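Inositol dehydrogenase (Lactobacillus casei, PDB 4MKX) probably oxidises scyllo-inositol with NAD as cofactor, as a dehydrogenase of the Gfo/Idh/MocA family. Local coordinates at residues G189-D194 against G230-G235. Numbering follows the deposited sequence.
Sequences GGLFLD and GELETG
Glu231 turns its carboxylate over the start of helix 191-195. Glu231 OE2 takes a weak hydrogen bond from the N-cap residue, Gly190 N to OE2 at 3.3 Å and bent to 133°. Glu231 OE1 accepts from Leu232 N through its anti lone pair (3.0 Å). A water takes the N-H of Leu191 and donates to Glu231 OE1, so the acid also serves the first turn indirectly. The chain of Glu231 bends at chi2 (-64°), which brings the carboxylate back to its own backbone. An alanine here would remove the carboxylate, and the N-H groups of Gly190 and Leu232 and the water would probably be left without this acceptor. The contact joins the short helix to the entry of strand 234-241, in the mixed sheet of the C-terminal domain. Leu191 points toward segment 230-235. Its CG is anti to the backbone N (chi1 -179°), which places the branched end against Leu232 and Gly235. Leu191 CD2 lies 3.4 Å from Gly235 N and 3.7 Å from Leu232 CB. The Phe192 ring meets Leu232 CD1 obliquely through CE2 (4.0 Å). Phe192 CZ lies 4.2 Å from Gly235 CA. Helix 328-347 adds Leu341 against Phe192 and Phe345 against Leu232. Asp194 OD2 lies 4.1 Å from Glu231 OE2 and makes a salt bridge to Arg253.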
loop_
_atom_site.group_PDB
_atom_site.type_symbol
_atom_site.label_atom_id
_atom_site.label_comp_id
_atom_site.label_asym_id
_atom_site.label_seq_id
_atom_site.Cartn_x
_atom_site.Cartn_y
_atom_site.Cartn_z
ATOM N N GLY A 189 35.304 12.053 -1.079
ATOM C CA GLY A 189 35.316 11.804 -2.508
ATOM C C GLY A 189 34.163 12.478 -3.224
ATOM O O GLY A 189 34.205 12.679 -4.438
ATOM N N GLY A 190 33.127 12.829 -2.469
ATOM C CA GLY A 190 31.960 13.481 -3.032
ATOM C C GLY A 190 30.693 12.672 -2.834
ATOM O O GLY A 190 30.747 11.475 -2.555
ATOM N N LEU A 191 29.547 13.331 -2.981
ATOM C CA LEU A 191 28.260 12.670 -2.818
ATOM C C LEU A 191 27.916 11.730 -3.965
ATOM O O LEU A 191 27.441 10.614 -3.744
ATOM C CB LEU A 191 27.156 13.725 -2.668
ATOM C CG LEU A 191 25.725 13.220 -2.466
ATOM C CD1 LEU A 191 25.577 12.558 -1.117
ATOM C CD2 LEU A 191 24.726 14.375 -2.607
ATOM N N PHE A 192 28.146 12.176 -5.193
ATOM C CA PHE A 192 27.717 11.392 -6.339
ATOM C C PHE A 192 28.631 10.189 -6.545
ATOM O O PHE A 192 28.183 9.117 -6.954
ATOM C CB PHE A 192 27.615 12.282 -7.578
ATOM C CG PHE A 192 26.651 13.429 -7.408
ATOM C CD1 PHE A 192 25.280 13.209 -7.461
ATOM C CD2 PHE A 192 27.113 14.720 -7.181
ATOM C CE1 PHE A 192 24.381 14.257 -7.300
ATOM C CE2 PHE A 192 26.219 15.775 -7.016
ATOM C CZ PHE A 192 24.850 15.539 -7.068
ATOM N N LEU A 193 29.910 10.369 -6.238
ATOM C CA LEU A 193 30.861 9.266 -6.284
ATOM C C LEU A 193 30.484 8.209 -5.255
ATOM O O LEU A 193 30.495 7.007 -5.539
ATOM C CB LEU A 193 32.266 9.780 -5.978
ATOM C CG LEU A 193 33.419 8.880 -6.403
ATOM C CD1 LEU A 193 33.782 9.186 -7.847
ATOM C CD2 LEU A 193 34.609 9.064 -5.460
ATOM N N ASP A 194 30.157 8.660 -4.049
ATOM C CA ASP A 194 29.853 7.745 -2.955
ATOM C C ASP A 194 28.499 7.060 -3.109
ATOM O O ASP A 194 28.371 5.847 -2.910
ATOM C CB ASP A 194 29.900 8.488 -1.614
ATOM C CG ASP A 194 31.310 8.858 -1.195
ATOM O OD1 ASP A 194 32.267 8.209 -1.676
ATOM O OD2 ASP A 194 31.458 9.791 -0.372
ATOM N N GLY A 230 33.408 20.702 1.462
ATOM C CA GLY A 230 33.186 20.340 0.073
ATOM C C GLY A 230 32.406 19.044 -0.028
ATOM O O GLY A 230 32.666 18.209 -0.899
ATOM N N GLU A 231 31.465 18.857 0.891
ATOM C CA GLU A 231 30.588 17.700 0.838
ATOM C C GLU A 231 29.143 18.139 0.671
ATOM O O GLU A 231 28.839 19.320 0.771
ATOM C CB GLU A 231 30.743 16.822 2.081
ATOM C CG GLU A 231 31.697 15.654 1.895
ATOM C CD GLU A 231 31.223 14.640 0.853
ATOM O OE1 GLU A 231 30.086 14.758 0.337
ATOM O OE2 GLU A 231 31.997 13.712 0.547
ATOM N N LEU A 232 28.266 17.185 0.386
ATOM C CA LEU A 232 26.851 17.486 0.183
ATOM C C LEU A 232 26.021 16.539 1.003
ATOM O O LEU A 232 26.336 15.348 1.081
ATOM C CB LEU A 232 26.458 17.314 -1.285
ATOM C CG LEU A 232 26.754 18.452 -2.251
ATOM C CD1 LEU A 232 26.448 18.027 -3.676
ATOM C CD2 LEU A 232 25.944 19.679 -1.860
ATOM N N GLU A 233 24.950 17.051 1.597
ATOM C CA GLU A 233 24.014 16.192 2.310
ATOM C C GLU A 233 22.879 15.713 1.403
ATOM O O GLU A 233 22.382 14.603 1.572
ATOM C CB GLU A 233 23.453 16.904 3.538
ATOM C CG GLU A 233 22.500 18.007 3.208
ATOM C CD GLU A 233 21.854 18.597 4.429
ATOM O OE1 GLU A 233 22.545 18.688 5.470
ATOM O OE2 GLU A 233 20.668 18.978 4.335
ATOM N N THR A 234 22.453 16.550 0.458
ATOM C CA THR A 234 21.461 16.140 -0.539
ATOM C C THR A 234 21.826 16.757 -1.869
ATOM O O THR A 234 22.219 17.923 -1.932
ATOM C CB THR A 234 20.029 16.606 -0.187
ATOM O OG1 THR A 234 19.768 16.367 1.198
ATOM C CG2 THR A 234 19.002 15.847 -1.023
ATOM N N GLY A 235 21.695 15.981 -2.938
ATOM C CA GLY A 235 21.945 16.500 -4.262
ATOM C C GLY A 235 20.965 15.902 -5.233
ATOM O O GLY A 235 20.408 14.823 -5.006
HETATM O O HOH W 1 30.138 16.425 -2.351
#